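Local coordinates for cobalamin biosynthesis protein (Agrobacterium tumefaciens, PDB 3BY5) that probably takes part in cobalamin (vitamin B12) biosynthesis, as a member of the family of the CbiG C-terminal domain, at residues V10-I15 with T40-T46; A25-A29 with V120-V125. All coordinates share one frame; numbering follows the deposited sequence.

Interaction 1. Residues V10-I15 with T40-T46; sequences VTVAGI and TVDYLAT
The Y43 ring and the D42 carboxylate are the flat groups, and both meet the strand that begins at T11. V12 CG2 approaches the Y43 ring obliquely, 4.0 Å from CD1, and the two side chains run side by side in the same direction. Y43 leaves the backbone on the same face of the sheet as V12, and CG anti to its own N (chi1 -160°) turns the ring beside the V12 methyls; beyond this contact its OH is bonded to E68, and its side chain packs on Y43 of the second subunit. The D42 carboxylate takes the N-H of T11 at OD1 (3.0 Å), on the syn side and 18° out of the carboxylate plane, while OD2 lies beside T11 CG2. In return D42 N bonds to T11 O at 3.1 Å, so backbone and side chain of D42 together engage both the backbone N-H and the backbone C=O of T11. From here three backbone bonds follow: A13 N to Y43 O (3.0 Å), A45 N to A13 O (3.0 Å) and I15 N to A45 O (2.7 Å), with short segment axes inclined by 30°. This same-direction ladder joins the two strands of a beta-alpha-beta unit, whose connection is helix 23-37. V12 CG1 and A45 CB lie on the same face of the sheet as Y43, where A106 of helix 98-107 covers them. On the other face A13 CB meets V41 CG1 at 3.7 Å, and L44 CD2 lies 4.0 Å from I15 CG1, the I15 and L44 side chains being inclined to each other. V30 of helix 23-37 packs on I15 and V41.

Interaction 2. Residues A25-A29 with V120-V125; sequences AIIAA and VGDVTV. With SO4 (sulfate ion), chain B.
A29 CB points toward segment 120-125, where V120, V123 and V125 point back at it. V120 CB and V123 CG1 each lie 3.8 Å from A29 CB, and V125 CG2 lies 3.9 Å from the same methyl. One turn earlier I26 arrives differently: its side chain crosses that of V123 at about a right angle, and only its end, CD1, comes close, 3.9 Å from V123 CG2. V123 has CG1 anti to its N (chi1 -178°), a setting that turns CG1 to A29 and CG2 to the A25 carbonyl, with the end of I26 reaching both methyls, CG2 the nearer. The contact thus lays helix 23-37 over one face of the mixed sheet, where the short segment axes stand 8.6 Å apart and 33° from parallel. V120 and V123 flank the turn of a beta hairpin joining strands 112-120 and 123-129: V120 N bonds to V123 O at 2.9 Å, and the return bond is weak. T124 points away from the helix, toward the other face, and there its OG1 donates to O3 of a sulfate ion (3.1 Å), which is probably from the crystallisation liquor and is also held by the hydroxyls of S97 and S99.

From the N terminus, strand 11-17 leads into helix 23-37 and then strand 43-46, where interaction 1 closes a loop with 24 residues between its segments. Interaction 2 starts inside that loop, at 25-29, and ends at 120-125, with 90 residues between. The two loops therefore cross instead of nesting. One ties the first two parallel strands edge to edge; the other sets their connecting helix against the C-terminal hairpin, whose strand 123-129 runs antiparallel to strand 11-17 as its other neighbour in the sheet. They meet mainly at I15, whose side chain lies between the sheet and helix 23-37, with CG2 3.8 Å from I26 CG2 and 3.9 Å from V123 CG1; A13 also touches V125.

Interaction 1. Residues V10-I15 with T40-T46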
loop_
_atom_site.group_PDB
_atom_site.type_symbol
_atom_site.label_atom_id
_atom_site.label_comp_id
_atom_site.label_asym_id
_atom_site.label_seq_id
_atom_site.Cartn_x
_atom_site.Cartn_y
_atom_site.Cartn_z
ATOM N N VAL A 10 -10.190 11.130 -5.288
ATOM C CA VAL A 10 -9.154 10.484 -4.426
ATOM C C VAL A 10 -7.788 11.179 -4.579
ATOM O O VAL A 10 -7.305 11.400 -5.693
ATOM C CB VAL A 10 -9.084 8.943 -4.681
ATOM C CG1 VAL A 10 -7.808 8.309 -4.104
ATOM C CG2 VAL A 10 -10.325 8.254 -4.111
ATOM N N THR A 11 -7.192 11.539 -3.441
ATOM C CA THR A 11 -5.907 12.240 -3.394
ATOM C C THR A 11 -4.833 11.510 -2.562
ATOM O O THR A 11 -5.039 11.171 -1.390
ATOM C CB THR A 11 -6.072 13.742 -2.985
ATOM O OG1 THR A 11 -5.022 14.138 -2.095
ATOM C CG2 THR A 11 -7.420 13.992 -2.326
ATOM N N VAL A 12 -3.691 11.282 -3.207
ATOM C CA VAL A 12 -2.589 10.496 -2.663
ATOM C C VAL A 12 -1.406 11.405 -2.360
ATOM O O VAL A 12 -1.041 12.232 -3.194
ATOM C CB VAL A 12 -2.148 9.394 -3.679
ATOM C CG1 VAL A 12 -0.968 8.589 -3.163
ATOM C CG2 VAL A 12 -3.303 8.465 -3.990
ATOM N N ALA A 13 -0.815 11.266 -1.174
ATOM C CA ALA A 13 0.435 11.957 -0.857
ATOM C C ALA A 13 1.616 11.000 -0.872
ATOM O O ALA A 13 1.684 10.080 -0.060
ATOM C CB ALA A 13 0.347 12.653 0.477
ATOM N N GLY A 14 2.538 11.216 -1.805
ATOM C CA GLY A 14 3.784 10.452 -1.866
ATOM C C GLY A 14 4.786 11.010 -0.879
ATOM O O GLY A 14 5.035 12.214 -0.863
ATOM N N ILE A 15 5.355 10.139 -0.050
ATOM C CA ILE A 15 6.257 10.567 1.026
ATOM C C ILE A 15 7.688 10.076 0.816
ATOM O O ILE A 15 7.926 8.892 0.589
ATOM C CB ILE A 15 5.766 10.099 2.426
ATOM C CG1 ILE A 15 4.282 10.421 2.647
ATOM C CG2 ILE A 15 6.626 10.702 3.538
ATOM C CD1 ILE A 15 3.933 11.901 2.593
ATOM N N THR A 40 -7.137 17.302 1.028
ATOM C CA THR A 40 -7.262 16.395 2.156
ATOM C C THR A 40 -6.796 15.034 1.686
ATOM O O THR A 40 -7.434 14.419 0.840
ATOM C CB THR A 40 -8.712 16.301 2.694
ATOM O OG1 THR A 40 -9.419 17.521 2.423
ATOM C CG2 THR A 40 -8.701 16.039 4.198
ATOM N N VAL A 41 -5.666 14.590 2.227
ATOM C CA VAL A 41 -5.040 13.326 1.852
ATOM C C VAL A 41 -5.858 12.153 2.384
ATOM O O VAL A 41 -6.187 12.105 3.570
ATOM C CB VAL A 41 -3.594 13.247 2.406
ATOM C CG1 VAL A 41 -2.942 11.936 2.034
ATOM C CG2 VAL A 41 -2.764 14.413 1.897
ATOM N N ASP A 42 -6.196 11.217 1.504
ATOM C CA ASP A 42 -6.908 10.017 1.928
ATOM C C ASP A 42 -6.123 8.728 1.692
ATOM O O ASP A 42 -6.619 7.636 1.962
ATOM C CB ASP A 42 -8.321 9.953 1.326
ATOM C CG ASP A 42 -8.379 10.453 -0.101
ATOM O OD1 ASP A 42 -7.636 9.908 -0.941
ATOM O OD2 ASP A 42 -9.172 11.380 -0.382
ATOM N N TYR A 43 -4.880 8.866 1.234
ATOM C CA TYR A 43 -4.023 7.718 0.958
ATOM C C TYR A 43 -2.544 8.127 0.929
ATOM O O TYR A 43 -2.192 9.144 0.346
ATOM C CB TYR A 43 -4.445 7.092 -0.377
ATOM C CG TYR A 43 -4.010 5.669 -0.587
ATOM C CD1 TYR A 43 -2.980 5.372 -1.468
ATOM C CD2 TYR A 43 -4.636 4.616 0.080
ATOM C CE1 TYR A 43 -2.567 4.069 -1.677
ATOM C CE2 TYR A 43 -4.229 3.301 -0.122
ATOM C CZ TYR A 43 -3.191 3.041 -1.005
ATOM O OH TYR A 43 -2.763 1.756 -1.231
ATOM N N LEU A 44 -1.687 7.345 1.571
ATOM C CA LEU A 44 -0.245 7.614 1.572
ATOM C C LEU A 44 0.518 6.627 0.701
ATOM O O LEU A 44 0.088 5.490 0.522
ATOM C CB LEU A 44 0.325 7.560 2.991
ATOM C CG LEU A 44 0.007 8.670 3.984
ATOM C CD1 LEU A 44 0.745 8.392 5.269
ATOM C CD2 LEU A 44 0.396 10.026 3.431
ATOM N N ALA A 45 1.658 7.065 0.172
ATOM C CA ALA A 45 2.487 6.225 -0.698
ATOM C C ALA A 45 3.974 6.524 -0.549
ATOM O O ALA A 45 4.360 7.643 -0.203
ATOM C CB ALA A 45 2.064 6.366 -2.149
ATOM N N THR A 46 4.798 5.514 -0.817
ATOM C CA THR A 46 6.246 5.645 -0.700
ATOM C C THR A 46 6.994 4.709 -1.638
ATOM O O THR A 46 6.428 3.771 -2.189
ATOM C CB THR A 46 6.737 5.445 0.768
ATOM O OG1 THR A 46 8.102 5.860 0.880
ATOM C CG2 THR A 46 6.609 3.997 1.227
#

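Interaction 2. Residues A25-A29 with V120-V125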
loop_
_atom_site.group_PDB
_atom_site.type_symbol
_atom_site.label_atom_id
_atom_site.label_comp_id
_atom_site.label_asym_id
_atom_site.label_seq_id
_atom_site.Cartn_x
_atom_site.Cartn_y
_atom_site.Cartn_z
ATOM N N ALA A 25 7.315 14.148 12.458
ATOM C CA ALA A 25 7.838 14.997 11.390
ATOM C C ALA A 25 7.087 14.743 10.092
ATOM O O ALA A 25 6.748 15.683 9.372
ATOM C CB ALA A 25 9.321 14.765 11.193
ATOM N N ILE A 26 6.834 13.466 9.808
ATOM C CA ILE A 26 6.039 13.050 8.657
ATOM C C ILE A 26 4.612 13.584 8.775
ATOM O O ILE A 26 4.074 14.119 7.807
ATOM C CB ILE A 26 5.970 11.504 8.524
ATOM C CG1 ILE A 26 7.303 10.811 8.883
ATOM C CG2 ILE A 26 5.421 11.092 7.163
ATOM C CD1 ILE A 26 8.418 10.936 7.877
ATOM N N ILE A 27 4.020 13.442 9.965
ATOM C CA ILE A 27 2.644 13.887 10.241
ATOM C C ILE A 27 2.495 15.390 10.023
ATOM O O ILE A 27 1.573 15.829 9.333
ATOM C CB ILE A 27 2.183 13.490 11.672
ATOM C CG1 ILE A 27 1.976 11.978 11.773
ATOM C CG2 ILE A 27 0.882 14.203 12.056
ATOM C CD1 ILE A 27 1.828 11.462 13.190
ATOM N N ALA A 28 3.424 16.157 10.591
ATOM C CA ALA A 28 3.496 17.604 10.412
ATOM C C ALA A 28 3.581 17.999 8.943
ATOM O O ALA A 28 2.894 18.920 8.509
ATOM C CB ALA A 28 4.688 18.160 11.165
ATOM N N ALA A 29 4.418 17.284 8.193
ATOM C CA ALA A 29 4.621 17.515 6.765
ATOM C C ALA A 29 3.371 17.270 5.914
ATOM O O ALA A 29 3.134 17.983 4.937
ATOM C CB ALA A 29 5.768 16.661 6.263
ATOM N N VAL A 120 8.938 19.791 3.839
ATOM C CA VAL A 120 8.666 20.368 5.160
ATOM C C VAL A 120 9.613 19.728 6.168
ATOM O O VAL A 120 9.424 18.575 6.555
ATOM C CB VAL A 120 7.209 20.122 5.631
ATOM C CG1 VAL A 120 6.925 20.902 6.902
ATOM C CG2 VAL A 120 6.200 20.488 4.562
ATOM N N GLY A 121 10.619 20.478 6.607
ATOM C CA GLY A 121 11.746 19.888 7.327
ATOM C C GLY A 121 12.570 19.157 6.285
ATOM O O GLY A 121 12.946 19.745 5.271
ATOM N N ASP A 122 12.841 17.877 6.512
ATOM C CA ASP A 122 13.407 17.033 5.453
ATOM C C ASP A 122 12.503 15.835 5.127
ATOM O O ASP A 122 12.958 14.698 4.967
ATOM C CB ASP A 122 14.866 16.635 5.735
ATOM C CG ASP A 122 15.144 16.417 7.206
ATOM O OD1 ASP A 122 16.054 17.083 7.744
ATOM O OD2 ASP A 122 14.448 15.584 7.823
ATOM N N VAL A 123 11.208 16.129 5.036
ATOM C CA VAL A 123 10.207 15.197 4.545
ATOM C C VAL A 123 9.616 15.794 3.269
ATOM O O VAL A 123 9.086 16.905 3.283
ATOM C CB VAL A 123 9.081 14.941 5.589
ATOM C CG1 VAL A 123 8.080 13.922 5.070
ATOM C CG2 VAL A 123 9.655 14.463 6.910
ATOM N N THR A 124 9.733 15.056 2.169
ATOM C CA THR A 124 9.172 15.461 0.882
ATOM C C THR A 124 7.753 14.933 0.730
ATOM O O THR A 124 7.475 13.778 1.037
ATOM C CB THR A 124 10.033 14.965 -0.288
ATOM O OG1 THR A 124 11.405 15.276 -0.026
ATOM C CG2 THR A 124 9.618 15.624 -1.597
ATOM N N VAL A 125 6.856 15.800 0.270
ATOM C CA VAL A 125 5.462 15.453 0.063
ATOM C C VAL A 125 5.055 15.825 -1.356
ATOM O O VAL A 125 5.166 16.988 -1.750
ATOM C CB VAL A 125 4.538 16.188 1.058
ATOM C CG1 VAL A 125 3.113 15.651 0.961
ATOM C CG2 VAL A 125 5.061 16.065 2.494
HETATM S S SO4 B . 11.992 13.109 -3.697
HETATM O O1 SO4 B . 11.803 11.768 -3.156
HETATM O O2 SO4 B . 10.719 13.649 -4.158
HETATM O O3 SO4 B . 12.531 13.985 -2.664
HETATM O O4 SO4 B . 12.925 13.053 -4.818
#